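Pyridoxine 4-oxidase (Mesorhizobium loti, PDB 4HA6) oxidises the 4-hydroxymethyl group of pyridoxine to the aldehyde, pyridoxal, with a bound FAD as cofactor and oxygen as electron acceptor, as a member of the GMC oxidoreductase family. Local coordinates at residues G91-H96 and E170-G175; T181-N186 and E315-M320. All blocks are in the same frame, centred on the assembly; numbering follows the deposited sequence.

Two loops and one strand meet near the bound pyridoxamine, one of the loops reaching the flavin, and the two contacts illustrate how loop segments can be fixed by borrowing polar groups from distant parts of a chain. Interaction 1 closes first in sequence, and interaction 2 opens after it; their centres lie about 8 Å apart on the same side of the chain's centre. They share the loop between helix 152-163 and strand 187-188, which supplies 170-175 to one and 181-186 to the other. Gly-91 of 91-96 hydrogen-bonds FAD, whereas 315-320 belongs to the antiparallel sheet. The loop thus joins the flavin-binding segment to that sheet, with Met-93 and Asn-183 both close to the bound pyridoxamine.

Interaction 1 of 2, residues G91-H96 and E170-G175; sequences GYMRGH and EGHNSG. With FAD (flavin-adenine dinucleotide), chain B.
Gly-171 opens the approach of segment 170-175 to the flavin-binding loop and donates its N-H to Thr-181 OG1. At His-172 the imidazole lies alongside Met-93, both side chains pointing the same way; Met-93, bent at chi2, brings CG to 3.9 Å from His-172 ND1. A water bridges Tyr-92 O to this ring, 2.6 Å from ND1, while NE2 is bonded to Met-317 O, so both ring nitrogens have partners.

Asn-173 carries the contact. Its CG stands anti to the carbonyl carbon (chi1 -60°), turning the amide across the backbone of 92-94 to act as donor and acceptor at once. ND2 gives a nearly straight bond to Tyr-92 O (3.1 Å, 170°), with that oxygen in the amide plane, and also sits at the edge of the Tyr-92 ring, 3.5 Å from CD2. OD1 receives Arg-94 N at 2.7 Å, the N-H lying above the carbonyl plane, and a water links OD1 to Gly-95 N. The extended Arg-94 side chain crosses Asn-173 obliquely, CD 3.4 Å from Asn-173 O, and ends in a salt bridge with Glu-125. A third water accepts from Gly-175 N and donates to Gly-95 O and His-172 O.

One asparagine amide, paired with the C=O of Tyr-92 and the N-H of Arg-94, thus joins 170-175 to a loop of the FAD site, where Gly-91 pairs through N and O with O4 and N3 of the isoalloxazine.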
loop_
_atom_site.group_PDB
_atom_site.type_symbol
_atom_site.label_atom_id
_atom_site.label_comp_id
_atom_site.label_asym_id
_atom_site.label_seq_id
_atom_site.Cartn_x
_atom_site.Cartn_y
_atom_site.Cartn_z
ATOM N N GLY A 91 2.168 -7.466 -5.929
ATOM C CA GLY A 91 3.610 -7.340 -5.811
ATOM C C GLY A 91 3.995 -7.449 -4.352
ATOM O O GLY A 91 3.285 -6.911 -3.484
ATOM N N TYR A 92 5.093 -8.153 -4.074
ATOM C CA TYR A 92 5.615 -8.261 -2.708
ATOM C C TYR A 92 7.012 -7.636 -2.620
ATOM O O TYR A 92 7.990 -8.194 -3.146
ATOM C CB TYR A 92 5.670 -9.723 -2.265
ATOM C CG TYR A 92 6.049 -9.918 -0.810
ATOM C CD1 TYR A 92 5.103 -9.774 0.207
ATOM C CD2 TYR A 92 7.354 -10.250 -0.455
ATOM C CE1 TYR A 92 5.448 -9.962 1.547
ATOM C CE2 TYR A 92 7.712 -10.440 0.882
ATOM C CZ TYR A 92 6.761 -10.289 1.871
ATOM O OH TYR A 92 7.137 -10.470 3.182
ATOM N N MET A 93 7.094 -6.475 -1.971
ATOM C CA MET A 93 8.357 -5.766 -1.781
ATOM C C MET A 93 8.471 -5.378 -0.311
ATOM O O MET A 93 7.689 -4.554 0.158
ATOM C CB MET A 93 8.376 -4.472 -2.621
ATOM C CG MET A 93 8.572 -4.654 -4.129
ATOM S SD MET A 93 7.117 -5.258 -5.032
ATOM C CE MET A 93 7.512 -4.603 -6.665
ATOM N N ARG A 94 9.431 -5.946 0.417
ATOM C CA ARG A 94 9.609 -5.575 1.825
ATOM C C ARG A 94 9.897 -4.081 1.966
ATOM O O ARG A 94 9.353 -3.405 2.838
ATOM C CB ARG A 94 10.774 -6.348 2.455
ATOM C CG ARG A 94 10.582 -7.840 2.595
ATOM C CD ARG A 94 11.889 -8.453 3.114
ATOM N NE ARG A 94 11.718 -9.860 3.464
ATOM C CZ ARG A 94 12.691 -10.641 3.924
ATOM N NH1 ARG A 94 13.919 -10.157 4.091
ATOM N NH2 ARG A 94 12.437 -11.908 4.210
ATOM N N GLY A 95 10.746 -3.565 1.084
ATOM C CA GLY A 95 11.265 -2.223 1.244
ATOM C C GLY A 95 12.768 -2.350 1.416
ATOM O O GLY A 95 13.294 -3.467 1.421
ATOM N N HIS A 96 13.457 -1.217 1.547
ATOM C CA HIS A 96 14.909 -1.189 1.714
ATOM C C HIS A 96 15.234 -0.886 3.170
ATOM O O HIS A 96 14.527 -0.099 3.800
ATOM C CB HIS A 96 15.492 -0.099 0.815
ATOM C CG HIS A 96 16.984 0.003 0.871
ATOM N ND1 HIS A 96 17.640 0.825 1.761
ATOM C CD2 HIS A 96 17.948 -0.616 0.147
ATOM C CE1 HIS A 96 18.945 0.718 1.576
ATOM N NE2 HIS A 96 19.157 -0.158 0.609
ATOM N N GLU A 170 17.465 -11.449 -7.327
ATOM C CA GLU A 170 16.403 -12.433 -7.246
ATOM C C GLU A 170 15.289 -11.905 -6.343
ATOM O O GLU A 170 15.220 -12.260 -5.158
ATOM C CB GLU A 170 16.918 -13.749 -6.672
ATOM C CG GLU A 170 17.718 -14.613 -7.608
ATOM C CD GLU A 170 17.753 -16.038 -7.091
ATOM O OE1 GLU A 170 18.603 -16.333 -6.224
ATOM O OE2 GLU A 170 16.894 -16.848 -7.508
ATOM N N GLY A 171 14.405 -11.080 -6.905
ATOM C CA GLY A 171 13.393 -10.411 -6.106
ATOM C C GLY A 171 14.023 -9.209 -5.425
ATOM O O GLY A 171 15.241 -9.018 -5.513
ATOM N N HIS A 172 13.206 -8.411 -4.738
ATOM C CA HIS A 172 13.656 -7.139 -4.194
ATOM C C HIS A 172 13.926 -7.201 -2.706
ATOM O O HIS A 172 14.126 -6.166 -2.085
ATOM C CB HIS A 172 12.574 -6.072 -4.415
ATOM C CG HIS A 172 12.388 -5.699 -5.848
ATOM N ND1 HIS A 172 11.274 -6.074 -6.569
ATOM C CD2 HIS A 172 13.177 -5.002 -6.698
ATOM C CE1 HIS A 172 11.386 -5.617 -7.804
ATOM N NE2 HIS A 172 12.529 -4.963 -7.911
ATOM N N ASN A 173 13.953 -8.401 -2.137
ATOM C CA ASN A 173 13.718 -8.525 -0.702
ATOM C C ASN A 173 14.903 -8.958 0.159
ATOM O O ASN A 173 14.762 -9.182 1.369
ATOM C CB ASN A 173 12.478 -9.404 -0.485
ATOM C CG ASN A 173 11.240 -8.788 -1.131
ATOM O OD1 ASN A 173 10.997 -7.587 -0.974
ATOM N ND2 ASN A 173 10.503 -9.576 -1.911
ATOM N N SER A 174 16.076 -9.042 -0.460
ATOM C CA SER A 174 17.250 -9.530 0.237
ATOM C C SER A 174 17.868 -8.473 1.144
ATOM O O SER A 174 18.765 -8.780 1.928
ATOM C CB SER A 174 18.301 -9.969 -0.768
ATOM O OG SER A 174 18.987 -8.832 -1.255
ATOM N N GLY A 175 17.375 -7.237 1.063
ATOM C CA GLY A 175 18.044 -6.117 1.704
ATOM C C GLY A 175 18.709 -5.260 0.641
ATOM O O GLY A 175 19.061 -4.102 0.887
HETATM P PA FAD B . -6.895 -2.398 3.885
HETATM O O1A FAD B . -6.271 -3.704 3.413
HETATM O O2A FAD B . -7.391 -1.423 2.855
HETATM O O5B FAD B . -8.104 -2.792 4.885
HETATM C C5B FAD B . -9.088 -1.880 5.362
HETATM C C4B FAD B . -10.313 -2.733 5.661
HETATM O O4B FAD B . -11.130 -2.154 6.683
HETATM C C3B FAD B . -11.191 -2.871 4.424
HETATM O O3B FAD B . -11.546 -4.261 4.328
HETATM C C2B FAD B . -12.411 -2.002 4.715
HETATM O O2B FAD B . -13.593 -2.518 4.076
HETATM C C1B FAD B . -12.496 -2.053 6.237
HETATM N N9A FAD B . -13.088 -0.845 6.884
HETATM C C8A FAD B . -12.827 0.446 6.582
HETATM N N7A FAD B . -13.533 1.276 7.397
HETATM C C5A FAD B . -14.260 0.516 8.250
HETATM C C6A FAD B . -15.211 0.763 9.365
HETATM N N6A FAD B . -15.534 2.037 9.753
HETATM N N1A FAD B . -15.744 -0.325 9.992
HETATM C C2A FAD B . -15.425 -1.586 9.630
HETATM N N3A FAD B . -14.563 -1.867 8.626
HETATM C C4A FAD B . -13.956 -0.880 7.908
HETATM N N1 FAD B . 0.630 -3.207 -2.216
HETATM C C2 FAD B . 1.693 -3.975 -2.517
HETATM O O2 FAD B . 2.585 -4.123 -1.652
HETATM N N3 FAD B . 1.844 -4.564 -3.718
HETATM C C4 FAD B . 0.930 -4.443 -4.697
HETATM O O4 FAD B . 1.092 -4.989 -5.820
HETATM C C4X FAD B . -0.268 -3.612 -4.440
HETATM N N5 FAD B . -1.226 -3.423 -5.371
HETATM C C5X FAD B . -2.323 -2.672 -5.101
HETATM C C6 FAD B . -3.311 -2.491 -6.068
HETATM C C7 FAD B . -4.440 -1.728 -5.788
HETATM C C7M FAD B . -5.501 -1.545 -6.845
HETATM C C8 FAD B . -4.598 -1.100 -4.447
HETATM C C8M FAD B . -5.817 -0.269 -4.152
HETATM C C9 FAD B . -3.617 -1.275 -3.471
HETATM C C9A FAD B . -2.485 -2.036 -3.764
HETATM N N10 FAD B . -1.487 -2.217 -2.790
HETATM C C10 FAD B . -0.366 -2.999 -3.102
HETATM C "C1'" FAD B . -1.621 -1.588 -1.470
HETATM C "C2'" FAD B . -1.995 -2.577 -0.377
HETATM O "O2'" FAD B . -3.060 -3.430 -0.827
HETATM C "C3'" FAD B . -2.441 -1.753 0.833
HETATM O "O3'" FAD B . -1.415 -0.792 1.130
HETATM C "C4'" FAD B . -2.698 -2.634 2.043
HETATM O "O4'" FAD B . -3.683 -3.617 1.679
HETATM C "C5'" FAD B . -3.166 -1.809 3.247
HETATM O "O5'" FAD B . -3.792 -2.693 4.174
HETATM P P FAD B . -4.516 -2.096 5.472
HETATM O O1P FAD B . -4.766 -3.199 6.492
HETATM O O2P FAD B . -3.806 -0.831 5.909
HETATM O O3P FAD B . -5.915 -1.595 4.868
HETATM O O HOH W 1 9.904 -8.073 -5.498
HETATM O O HOH W 2 15.198 -5.432 0.226
HETATM O O HOH W 3 11.513 -4.611 -1.479
#

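Interaction 2 of 2, residues T181-N186 and E315-M320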
loop_
_atom_site.group_PDB
_atom_site.type_symbol
_atom_site.label_atom_id
_atom_site.label_comp_id
_atom_site.label_asym_id
_atom_site.label_seq_id
_atom_site.Cartn_x
_atom_site.Cartn_y
_atom_site.Cartn_z
ATOM N N THR A 181 15.007 -7.249 -11.899
ATOM C CA THR A 181 14.422 -8.522 -11.474
ATOM C C THR A 181 12.933 -8.505 -11.774
ATOM O O THR A 181 12.306 -7.442 -11.739
ATOM C CB THR A 181 14.641 -8.782 -9.941
ATOM O OG1 THR A 181 14.057 -10.036 -9.547
ATOM C CG2 THR A 181 14.021 -7.678 -9.114
ATOM N N PRO A 182 12.356 -9.678 -12.089
ATOM C CA PRO A 182 10.890 -9.741 -12.076
ATOM C C PRO A 182 10.396 -9.474 -10.657
ATOM O O PRO A 182 11.069 -9.887 -9.705
ATOM C CB PRO A 182 10.592 -11.207 -12.438
ATOM C CG PRO A 182 11.834 -11.716 -13.105
ATOM C CD PRO A 182 12.977 -10.958 -12.476
ATOM N N ASN A 183 9.258 -8.801 -10.508
ATOM C CA ASN A 183 8.665 -8.617 -9.188
ATOM C C ASN A 183 8.309 -9.951 -8.559
ATOM O O ASN A 183 7.777 -10.830 -9.234
ATOM C CB ASN A 183 7.388 -7.777 -9.282
ATOM C CG ASN A 183 7.621 -6.430 -9.940
ATOM O OD1 ASN A 183 8.719 -5.892 -9.882
ATOM N ND2 ASN A 183 6.585 -5.887 -10.577
ATOM N N SER A 184 8.605 -10.110 -7.272
ATOM C CA SER A 184 8.070 -11.236 -6.514
ATOM C C SER A 184 6.572 -11.016 -6.358
ATOM O O SER A 184 6.128 -9.865 -6.269
ATOM C CB SER A 184 8.742 -11.339 -5.144
ATOM O OG SER A 184 10.156 -11.501 -5.280
ATOM N N LEU A 185 5.801 -12.105 -6.334
ATOM C CA LEU A 185 4.336 -12.015 -6.349
ATOM C C LEU A 185 3.671 -12.946 -5.335
ATOM O O LEU A 185 4.172 -14.048 -5.074
ATOM C CB LEU A 185 3.800 -12.349 -7.739
ATOM C CG LEU A 185 4.202 -11.459 -8.911
ATOM C CD1 LEU A 185 3.787 -12.104 -10.212
ATOM C CD2 LEU A 185 3.555 -10.103 -8.773
ATOM N N ASN A 186 2.544 -12.514 -4.768
ATOM C CA ASN A 186 1.760 -13.400 -3.907
ATOM C C ASN A 186 0.805 -14.212 -4.757
ATOM O O ASN A 186 -0.388 -13.893 -4.844
ATOM C CB ASN A 186 0.973 -12.637 -2.837
ATOM C CG ASN A 186 1.866 -11.882 -1.864
ATOM O OD1 ASN A 186 1.535 -10.768 -1.450
ATOM N ND2 ASN A 186 2.999 -12.486 -1.486
ATOM N N GLU A 315 5.250 -6.308 -14.470
ATOM C CA GLU A 315 6.003 -7.491 -14.099
ATOM C C GLU A 315 7.356 -7.206 -13.468
ATOM O O GLU A 315 7.902 -8.070 -12.778
ATOM C CB GLU A 315 6.192 -8.398 -15.324
ATOM C CG GLU A 315 4.902 -8.743 -16.051
ATOM C CD GLU A 315 5.048 -9.940 -16.972
ATOM O OE1 GLU A 315 6.198 -10.335 -17.264
ATOM O OE2 GLU A 315 4.006 -10.493 -17.389
ATOM N N SER A 316 7.899 -6.011 -13.697
ATOM C CA SER A 316 9.272 -5.726 -13.263
ATOM C C SER A 316 9.517 -4.246 -12.934
ATOM O O SER A 316 9.608 -3.408 -13.839
ATOM C CB SER A 316 10.257 -6.186 -14.348
ATOM O OG SER A 316 11.603 -6.008 -13.941
ATOM N N MET A 317 9.610 -3.933 -11.640
ATOM C CA MET A 317 10.083 -2.624 -11.195
ATOM C C MET A 317 11.587 -2.655 -11.132
ATOM O O MET A 317 12.165 -3.623 -10.616
ATOM C CB MET A 317 9.595 -2.312 -9.781
ATOM C CG MET A 317 8.108 -2.233 -9.624
ATOM S SD MET A 317 7.486 -1.086 -10.826
ATOM C CE MET A 317 6.673 -2.288 -11.887
ATOM N N ALA A 318 12.222 -1.598 -11.633
ATOM C CA ALA A 318 13.655 -1.427 -11.458
ATOM C C ALA A 318 13.876 -0.200 -10.582
ATOM O O ALA A 318 13.688 0.929 -11.043
ATOM C CB ALA A 318 14.339 -1.245 -12.803
ATOM N N TYR A 319 14.256 -0.420 -9.324
ATOM C CA TYR A 319 14.612 0.675 -8.424
ATOM C C TYR A 319 16.078 1.045 -8.621
ATOM O O TYR A 319 16.903 0.179 -8.917
ATOM C CB TYR A 319 14.355 0.259 -6.971
ATOM C CG TYR A 319 12.919 -0.136 -6.777
ATOM C CD1 TYR A 319 11.960 0.832 -6.512
ATOM C CD2 TYR A 319 12.508 -1.458 -6.920
ATOM C CE1 TYR A 319 10.626 0.491 -6.350
ATOM C CE2 TYR A 319 11.163 -1.816 -6.768
ATOM C CZ TYR A 319 10.230 -0.820 -6.491
ATOM O OH TYR A 319 8.884 -1.111 -6.345
ATOM N N MET A 320 16.407 2.324 -8.442
ATOM C CA MET A 320 17.771 2.776 -8.690
ATOM C C MET A 320 18.023 4.147 -8.065
ATOM O O MET A 320 17.107 4.803 -7.549
ATOM C CB MET A 320 18.039 2.818 -10.203
ATOM C CG MET A 320 17.149 3.811 -10.965
ATOM S SD MET A 320 17.051 3.560 -12.768
ATOM C CE MET A 320 15.860 2.223 -12.865
HETATM O O HOH W 4 13.750 -4.718 -12.521
HETATM O O HOH W 5 6.714 -10.498 -11.777
#
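Glu-315 O is gripped by two hydrogen bonds, one from Asn-183 N and one from a water that also donates to Asn-183 O. The first, 2.7 Å from Asn-183 N to Glu-315 O, is close to straight at 169° and lies in the carbonyl plane; Pro-182 CA adds a C-H...O contact to the same oxygen. Here an irregular loop docks on strand 314-320 of the antiparallel sheet, which pairs with 333-338; against 181-186, a side-chain amide and a backbone N-H together meet the strand's backbone.

That amide belongs to Asn-183. With CG anti to the carbonyl carbon (chi1 -56°), it lies alongside the strand's backbone and sets OD1 2.8 Å from Met-317 N, which lies in the plane of the Asn-183 side-chain carbonyl, on a lone pair of OD1. Met-317, bent at chi2 and chi3, curls back so that CE packs 3.8 Å from Asn-183 ND2.

At the first residue of 181-186, Thr-181 O accepts from Ser-316 OG, held anti to its own backbone N, at 2.7 Å and from above the carbonyl plane. Nearby, a water accepts from Thr-181 N and donates to Met-317 O, 2.7 Å away.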